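Local coordinates for protein putative tetR-family transcriptional regulator (Streptomyces coelicolor, PDB 3FIW) that probably acts as a transcriptional regulator of the TetR family, binding cis-regulatory DNA through a helix-turn-helix motif, most likely as a repressor, at residues 102-107 with 155-160; 109-114 with 159-164. All coordinates share one frame; numbering follows the deposited sequence.

Contact 1 of 2, residues 102-107 with 155-160; sequences RNTRSF and LAAGRF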
ATOM      1  N   ARG A 102     -18.707  -1.642  -5.098  1.00 31.48           N
ATOM      2  CA  ARG A 102     -18.515  -1.054  -6.427  1.00 31.40           C
ATOM      3  C   ARG A 102     -17.505   0.138  -6.426  1.00 30.89           C
ATOM      4  O   ARG A 102     -16.576   0.193  -7.272  1.00 29.49           O
ATOM      5  CB  ARG A 102     -19.875  -0.680  -7.021  1.00 31.09           C
ATOM      6  CG  ARG A 102     -19.892  -0.468  -8.540  1.00 34.07           C
ATOM      7  CD  ARG A 102     -21.262   0.008  -9.099  1.00 31.69           C
ATOM      8  NE  ARG A 102     -22.304  -0.696  -8.383  1.00 32.72           N
ATOM      9  CZ  ARG A 102     -23.328  -0.095  -7.779  1.00 34.86           C
ATOM     10  NH1 ARG A 102     -23.447   1.234  -7.860  1.00 35.72           N
ATOM     11  NH2 ARG A 102     -24.230  -0.826  -7.107  1.00 33.05           N
ATOM     12  N   ASN A 103     -17.653   1.049  -5.458  1.00 30.81           N
ATOM     13  CA  ASN A 103     -16.700   2.177  -5.285  1.00 31.31           C
ATOM     14  C   ASN A 103     -15.210   1.785  -5.077  1.00 31.37           C
ATOM     15  O   ASN A 103     -14.269   2.359  -5.680  1.00 30.19           O
ATOM     16  CB  ASN A 103     -17.158   3.022  -4.114  1.00 32.20           C
ATOM     17  CG  ASN A 103     -16.388   4.284  -4.017  1.00 33.48           C
ATOM     18  OD1 ASN A 103     -16.518   5.159  -4.869  1.00 33.18           O
ATOM     19  ND2 ASN A 103     -15.550   4.386  -3.010  1.00 34.56           N
ATOM     20  N   THR A 104     -14.995   0.775  -4.228  1.00 31.66           N
ATOM     21  CA  THR A 104     -13.643   0.289  -3.946  1.00 31.29           C
ATOM     22  C   THR A 104     -13.095  -0.471  -5.162  1.00 30.53           C
ATOM     23  O   THR A 104     -11.890  -0.326  -5.494  1.00 30.14           O
ATOM     24  CB  THR A 104     -13.619  -0.670  -2.722  1.00 31.68           C
ATOM     25  OG1 THR A 104     -14.265  -0.060  -1.644  1.00 33.00           O
ATOM     26  CG2 THR A 104     -12.165  -0.985  -2.266  1.00 30.74           C
ATOM     27  N   ARG A 105     -13.956  -1.288  -5.792  1.00 29.52           N
ATOM     28  CA  ARG A 105     -13.615  -1.925  -7.086  1.00 29.65           C
ATOM     29  C   ARG A 105     -13.239  -0.887  -8.139  1.00 29.61           C
ATOM     30  O   ARG A 105     -12.294  -1.071  -8.902  1.00 31.13           O
ATOM     31  CB  ARG A 105     -14.711  -2.841  -7.609  1.00 29.42           C
ATOM     32  CG  ARG A 105     -14.970  -4.119  -6.778  1.00 28.95           C
ATOM     33  CD  ARG A 105     -16.287  -4.800  -7.219  1.00 29.38           C
ATOM     34  NE  ARG A 105     -16.500  -5.970  -6.400  1.00 30.87           N
ATOM     35  CZ  ARG A 105     -17.676  -6.416  -5.934  1.00 33.53           C
ATOM     36  NH1 ARG A 105     -18.804  -5.773  -6.201  1.00 27.96           N
ATOM     37  NH2 ARG A 105     -17.708  -7.532  -5.169  1.00 33.71           N
ATOM     38  N   SER A 106     -13.936   0.228  -8.164  1.00 29.82           N
ATOM     39  CA  SER A 106     -13.551   1.299  -9.085  1.00 29.88           C
ATOM     40  C   SER A 106     -12.140   1.841  -8.803  1.00 29.99           C
ATOM     41  O   SER A 106     -11.343   2.061  -9.733  1.00 29.59           O
ATOM     42  CB  SER A 106     -14.566   2.453  -9.094  1.00 29.09           C
ATOM     43  OG  SER A 106     -14.147   3.438 -10.051  1.00 29.86           O
ATOM     44  N   PHE A 107     -11.875   2.120  -7.529  1.00 29.36           N
ATOM     45  CA  PHE A 107     -10.602   2.671  -7.104  1.00 28.53           C
ATOM     46  C   PHE A 107      -9.441   1.744  -7.497  1.00 28.69           C
ATOM     47  O   PHE A 107      -8.422   2.221  -8.026  1.00 28.52           O
ATOM     48  CB  PHE A 107     -10.612   2.880  -5.598  1.00 28.98           C
ATOM     49  CG  PHE A 107      -9.395   3.606  -5.075  1.00 31.84           C
ATOM     50  CD1 PHE A 107      -8.998   4.834  -5.615  1.00 30.34           C
ATOM     51  CD2 PHE A 107      -8.644   3.062  -4.020  1.00 33.31           C
ATOM     52  CE1 PHE A 107      -7.879   5.498  -5.068  1.00 30.21           C
ATOM     53  CE2 PHE A 107      -7.557   3.695  -3.499  1.00 31.54           C
ATOM     54  CZ  PHE A 107      -7.169   4.917  -4.017  1.00 31.19           C
ATOM     55  N   LEU A 155     -11.894   5.057   4.595  1.00 32.71           N
ATOM     56  CA  LEU A 155     -10.446   5.102   4.736  1.00 31.82           C
ATOM     57  C   LEU A 155      -9.789   3.707   4.653  1.00 30.99           C
ATOM     58  O   LEU A 155      -8.830   3.535   3.915  1.00 30.34           O
ATOM     59  CB  LEU A 155     -10.051   5.802   6.040  1.00 31.79           C
ATOM     60  CG  LEU A 155     -10.334   7.311   6.092  1.00 34.00           C
ATOM     61  CD1 LEU A 155      -9.963   7.886   7.461  1.00 30.49           C
ATOM     62  CD2 LEU A 155      -9.602   8.077   4.974  1.00 33.39           C
ATOM     63  N   ALA A 156     -10.339   2.728   5.400  1.00 28.65           N
ATOM     64  CA  ALA A 156      -9.831   1.377   5.420  1.00 28.69           C
ATOM     65  C   ALA A 156      -9.777   0.802   4.018  1.00 28.14           C
ATOM     66  O   ALA A 156      -8.799   0.195   3.637  1.00 29.18           O
ATOM     67  CB  ALA A 156     -10.731   0.443   6.318  1.00 27.36           C
ATOM     68  N   ALA A 157     -10.869   0.968   3.290  1.00 28.17           N
ATOM     69  CA  ALA A 157     -11.085   0.368   2.000  1.00 29.52           C
ATOM     70  C   ALA A 157     -10.040   0.863   1.040  1.00 29.20           C
ATOM     71  O   ALA A 157      -9.443   0.085   0.336  1.00 31.42           O
ATOM     72  CB  ALA A 157     -12.502   0.682   1.492  1.00 27.90           C
ATOM     73  N   GLY A 158      -9.806   2.163   1.046  1.00 30.13           N
ATOM     74  CA  GLY A 158      -8.799   2.819   0.195  1.00 29.08           C
ATOM     75  C   GLY A 158      -7.415   2.367   0.541  1.00 29.30           C
ATOM     76  O   GLY A 158      -6.640   1.957  -0.331  1.00 29.91           O
ATOM     77  N   ARG A 159      -7.084   2.416   1.822  1.00 28.75           N
ATOM     78  CA  ARG A 159      -5.727   2.061   2.249  1.00 28.21           C
ATOM     79  C   ARG A 159      -5.443   0.596   1.992  1.00 28.19           C
ATOM     80  O   ARG A 159      -4.360   0.218   1.530  1.00 27.33           O
ATOM     81  CB  ARG A 159      -5.540   2.436   3.747  1.00 28.02           C
ATOM     82  CG  ARG A 159      -5.475   3.947   3.899  1.00 27.86           C
ATOM     83  CD  ARG A 159      -5.583   4.446   5.281  1.00 28.09           C
ATOM     84  NE  ARG A 159      -5.496   5.904   5.186  1.00 33.54           N
ATOM     85  CZ  ARG A 159      -5.703   6.738   6.210  1.00 33.97           C
ATOM     86  NH1 ARG A 159      -5.975   6.247   7.408  1.00 35.93           N
ATOM     87  NH2 ARG A 159      -5.665   8.066   6.043  1.00 33.82           N
ATOM     88  N   PHE A 160      -6.432  -0.248   2.272  1.00 27.70           N
ATOM     89  CA  PHE A 160      -6.326  -1.649   1.876  1.00 28.03           C
ATOM     90  C   PHE A 160      -6.089  -1.818   0.364  1.00 27.46           C
ATOM     91  O   PHE A 160      -5.214  -2.576  -0.045  1.00 25.16           O
ATOM     92  CB  PHE A 160      -7.548  -2.437   2.394  1.00 28.32           C
ATOM     93  CG  PHE A 160      -7.763  -3.790   1.724  1.00 29.78           C
ATOM     94  CD1 PHE A 160      -6.978  -4.881   2.059  1.00 28.61           C
ATOM     95  CD2 PHE A 160      -8.774  -3.953   0.764  1.00 29.15           C
ATOM     96  CE1 PHE A 160      -7.176  -6.108   1.448  1.00 27.81           C
ATOM     97  CE2 PHE A 160      -8.965  -5.185   0.142  1.00 26.03           C
ATOM     98  CZ  PHE A 160      -8.220  -6.240   0.501  1.00 26.65           C
TER

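Contact 2 of 2, residues 109-114 with 159-164; sequences RTLLAR and RFTVGC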
ATOM      1  N   ARG A 109      -9.520  -0.644  -9.889  1.00 28.13           N
ATOM      2  CA  ARG A 109      -9.471  -0.642 -11.335  1.00 28.44           C
ATOM      3  C   ARG A 109      -8.675   0.601 -11.822  1.00 28.33           C
ATOM      4  O   ARG A 109      -7.807   0.508 -12.702  1.00 26.74           O
ATOM      5  CB  ARG A 109     -10.906  -0.664 -11.889  1.00 27.50           C
ATOM      6  CG  ARG A 109     -11.056  -0.662 -13.431  1.00 30.74           C
ATOM      7  CD  ARG A 109     -12.525  -0.370 -13.872  1.00 27.69           C
ATOM      8  NE  ARG A 109     -13.423  -1.338 -13.249  1.00 30.63           N
ATOM      9  CZ  ARG A 109     -14.417  -1.046 -12.401  1.00 31.60           C
ATOM     10  NH1 ARG A 109     -14.729   0.221 -12.101  1.00 30.55           N
ATOM     11  NH2 ARG A 109     -15.151  -2.036 -11.907  1.00 31.21           N
ATOM     12  N   THR A 110      -8.925   1.739 -11.186  1.00 28.75           N
ATOM     13  CA  THR A 110      -8.242   2.974 -11.576  1.00 29.32           C
ATOM     14  C   THR A 110      -6.740   2.849 -11.394  1.00 30.28           C
ATOM     15  O   THR A 110      -5.995   3.207 -12.320  1.00 31.14           O
ATOM     16  CB  THR A 110      -8.832   4.196 -10.889  1.00 29.79           C
ATOM     17  OG1 THR A 110     -10.236   4.250 -11.189  1.00 32.68           O
ATOM     18  CG2 THR A 110      -8.228   5.482 -11.411  1.00 28.70           C
ATOM     19  N   LEU A 111      -6.298   2.268 -10.263  1.00 28.94           N
ATOM     20  CA  LEU A 111      -4.903   2.242  -9.922  1.00 28.88           C
ATOM     21  C   LEU A 111      -4.209   1.273 -10.850  1.00 30.12           C
ATOM     22  O   LEU A 111      -3.099   1.552 -11.329  1.00 30.64           O
ATOM     23  CB  LEU A 111      -4.715   1.857  -8.434  1.00 28.57           C
ATOM     24  CG  LEU A 111      -5.164   2.849  -7.336  1.00 28.02           C
ATOM     25  CD1 LEU A 111      -4.926   2.233  -5.940  1.00 24.54           C
ATOM     26  CD2 LEU A 111      -4.442   4.254  -7.433  1.00 18.47           C
ATOM     27  N   LEU A 112      -4.896   0.162 -11.168  1.00 30.53           N
ATOM     28  CA  LEU A 112      -4.338  -0.860 -12.074  1.00 29.22           C
ATOM     29  C   LEU A 112      -4.276  -0.444 -13.543  1.00 30.16           C
ATOM     30  O   LEU A 112      -3.600  -1.130 -14.384  1.00 30.47           O
ATOM     31  CB  LEU A 112      -5.125  -2.169 -11.953  1.00 28.44           C
ATOM     32  CG  LEU A 112      -4.918  -3.076 -10.731  1.00 28.17           C
ATOM     33  CD1 LEU A 112      -6.016  -4.133 -10.668  1.00 23.13           C
ATOM     34  CD2 LEU A 112      -3.538  -3.758 -10.762  1.00 24.22           C
ATOM     35  N   ALA A 113      -4.968   0.645 -13.873  1.00 30.55           N
ATOM     36  CA  ALA A 113      -5.121   1.076 -15.270  1.00 31.00           C
ATOM     37  C   ALA A 113      -3.862   1.645 -15.904  1.00 30.93           C
ATOM     38  O   ALA A 113      -3.789   1.792 -17.118  1.00 32.39           O
ATOM     39  CB  ALA A 113      -6.281   2.099 -15.372  1.00 31.12           C
ATOM     40  N   ARG A 114      -2.886   2.008 -15.089  1.00 31.64           N
ATOM     41  CA  ARG A 114      -1.588   2.500 -15.560  1.00 31.79           C
ATOM     42  C   ARG A 114      -0.552   1.668 -14.864  1.00 32.51           C
ATOM     43  O   ARG A 114      -0.718   1.338 -13.668  1.00 33.35           O
ATOM     44  CB  ARG A 114      -1.364   3.956 -15.139  1.00 31.78           C
ATOM     45  CG  ARG A 114      -2.261   4.952 -15.848  1.00 31.42           C
ATOM     46  CD  ARG A 114      -2.059   4.893 -17.355  1.00 30.55           C
ATOM     47  NE  ARG A 114      -2.923   5.871 -18.023  1.00 31.70           N
ATOM     48  CZ  ARG A 114      -2.831   6.238 -19.304  1.00 28.70           C
ATOM     49  NH1 ARG A 114      -1.929   5.685 -20.105  1.00 24.98           N
ATOM     50  NH2 ARG A 114      -3.675   7.163 -19.782  1.00 25.91           N
ATOM     51  N   ARG A 159      -7.084   2.416   1.822  1.00 28.75           N
ATOM     52  CA  ARG A 159      -5.727   2.061   2.249  1.00 28.21           C
ATOM     53  C   ARG A 159      -5.443   0.596   1.992  1.00 28.19           C
ATOM     54  O   ARG A 159      -4.360   0.218   1.530  1.00 27.33           O
ATOM     55  CB  ARG A 159      -5.540   2.436   3.747  1.00 28.02           C
ATOM     56  CG  ARG A 159      -5.475   3.947   3.899  1.00 27.86           C
ATOM     57  CD  ARG A 159      -5.583   4.446   5.281  1.00 28.09           C
ATOM     58  NE  ARG A 159      -5.496   5.904   5.186  1.00 33.54           N
ATOM     59  CZ  ARG A 159      -5.703   6.738   6.210  1.00 33.97           C
ATOM     60  NH1 ARG A 159      -5.975   6.247   7.408  1.00 35.93           N
ATOM     61  NH2 ARG A 159      -5.665   8.066   6.043  1.00 33.82           N
ATOM     62  N   PHE A 160      -6.432  -0.248   2.272  1.00 27.70           N
ATOM     63  CA  PHE A 160      -6.326  -1.649   1.876  1.00 28.03           C
ATOM     64  C   PHE A 160      -6.089  -1.818   0.364  1.00 27.46           C
ATOM     65  O   PHE A 160      -5.214  -2.576  -0.045  1.00 25.16           O
ATOM     66  CB  PHE A 160      -7.548  -2.437   2.394  1.00 28.32           C
ATOM     67  CG  PHE A 160      -7.763  -3.790   1.724  1.00 29.78           C
ATOM     68  CD1 PHE A 160      -6.978  -4.881   2.059  1.00 28.61           C
ATOM     69  CD2 PHE A 160      -8.774  -3.953   0.764  1.00 29.15           C
ATOM     70  CE1 PHE A 160      -7.176  -6.108   1.448  1.00 27.81           C
ATOM     71  CE2 PHE A 160      -8.965  -5.185   0.142  1.00 26.03           C
ATOM     72  CZ  PHE A 160      -8.220  -6.240   0.501  1.00 26.65           C
ATOM     73  N   THR A 161      -6.863  -1.121  -0.465  1.00 28.74           N
ATOM     74  CA  THR A 161      -6.680  -1.214  -1.944  1.00 28.09           C
ATOM     75  C   THR A 161      -5.290  -0.773  -2.415  1.00 29.50           C
ATOM     76  O   THR A 161      -4.640  -1.437  -3.290  1.00 29.47           O
ATOM     77  CB  THR A 161      -7.746  -0.420  -2.711  1.00 30.09           C
ATOM     78  OG1 THR A 161      -9.075  -0.703  -2.202  1.00 29.34           O
ATOM     79  CG2 THR A 161      -7.659  -0.657  -4.208  1.00 26.25           C
ATOM     80  N   VAL A 162      -4.773   0.304  -1.831  1.00 29.13           N
ATOM     81  CA  VAL A 162      -3.399   0.725  -2.171  1.00 28.04           C
ATOM     82  C   VAL A 162      -2.406  -0.403  -1.897  1.00 27.73           C
ATOM     83  O   VAL A 162      -1.610  -0.804  -2.754  1.00 29.44           O
ATOM     84  CB  VAL A 162      -3.041   2.072  -1.481  1.00 27.14           C
ATOM     85  CG1 VAL A 162      -1.532   2.462  -1.669  1.00 25.18           C
ATOM     86  CG2 VAL A 162      -3.865   3.125  -2.097  1.00 25.75           C
ATOM     87  N   GLY A 163      -2.481  -0.962  -0.706  1.00 27.62           N
ATOM     88  CA  GLY A 163      -1.587  -2.025  -0.341  1.00 25.61           C
ATOM     89  C   GLY A 163      -1.776  -3.225  -1.233  1.00 26.68           C
ATOM     90  O   GLY A 163      -0.783  -3.855  -1.634  1.00 24.84           O
ATOM     91  N   CYS A 164      -3.031  -3.572  -1.549  1.00 26.94           N
ATOM     92  CA  CYS A 164      -3.274  -4.693  -2.496  1.00 27.48           C
ATOM     93  C   CYS A 164      -2.631  -4.480  -3.859  1.00 27.06           C
ATOM     94  O   CYS A 164      -1.897  -5.376  -4.392  1.00 27.34           O
ATOM     95  CB  CYS A 164      -4.771  -4.885  -2.695  1.00 28.37           C
ATOM     96  SG  CYS A 164      -5.616  -5.680  -1.335  1.00 29.72           S
TER

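Contact 1 of 2, residues 102-107 with 155-160
T104 and A157 face each other across helices 96-112 and 147-170 as the nearest CA pair of the two segments, 6.5 Å apart. Both side chains start out toward the opposite helix, and the two branches of T104 divide the work. The hydroxyl OG1 stands beside the backbone N (chi1 -52°), which leaves the methyl CG2 anti to it. OG1 lies 3.7 Å from the A157 methyl CB, while CG2 leans toward the carbonyl of A157, with A157 O 3.9 Å from CG2. OG1 is bonded back to F100 O in its own helix, so the polar end of T104 is satisfied without help from A157.

One turn on, F107 reaches across with CG anti to the backbone N (chi1 -173°). Its ring does not lie flat against the helix: G158 O sits at the ring edge, near the ring plane and 3.7 Å from CE2, and G158 CA is 4.0 Å from the same carbon. H121 stacks edge-to-face with the F107 ring.

Because A157 and G158 offer only a methyl and bare backbone, the helices can approach closely here, within the all-helical C-terminal domain of a TetR-family protein. F193 of the second subunit packs on T104, and F160 of that subunit on A156. The chemistry is thus van der Waals contact between small groups and a ring edge, with the one hydroxyl turned to its own helix for its bond.

Contact 2 of 2, residues 109-114 with 159-164
L111 extends one methyl, CD1, toward helix 147-170, and the apolar contact rests on that branch. CD1 lies 4.1 Å from V162 CG2, and the two side chains run obliquely to one another. The leucine CG stands anti to its carbonyl carbon (chi1 -69°) and the chain then continues extended (chi2 178°), which carries CD1 across a gap of 8.0 Å between the CA atoms of L111 and V162. The same methyl is 4.3 Å from T161 CG2, so CD1 touches two residues that follow one another in the helix. V162 meets it with the branch CG2 that lies beside its backbone N, its other methyl, CG1, being anti to that nitrogen.

The polar group at the contact is dealt with inside its own helix. T161 turns its methyl CG2 to the leucine, while OG1 is bonded to A157 O, one turn earlier, so that the threonine meets L111 through carbon alone.

All three touching residues are buried. L111 also packs on M81, in a loop, and, farther along helix 147-170, on V165, while T161 and V162 touch F107 of helix 96-112. The contact thus joins the C-terminal part of helix 96-112 to the middle of helix 147-170 within the helical C-terminal domain of the TetR family, with F193 of the second subunit packing on T161 and R114 tying this end of the segment to helix 27-41.

From the N terminus the chain passes the predicted helix-turn-helix and helices 69-79 and 82-85 before entering helix 96-112, which supplies residues 102-107 to contact 1 and then 109-114 to contact 2. It continues through helices 117-123 and 130-142 before helix 147-170 returns to both, first with 155-160 and then with 159-164. Each contact therefore closes a largely helical excursion, of 47 residues in contact 1 and 44 in contact 2. The two loops cross rather than nest, since the earlier partner on one helix meets the earlier on the other, as in a parallel pairing. Their centres are 8 Å apart, and they share R159 and F160. Together they tie two helices of the C-terminal region.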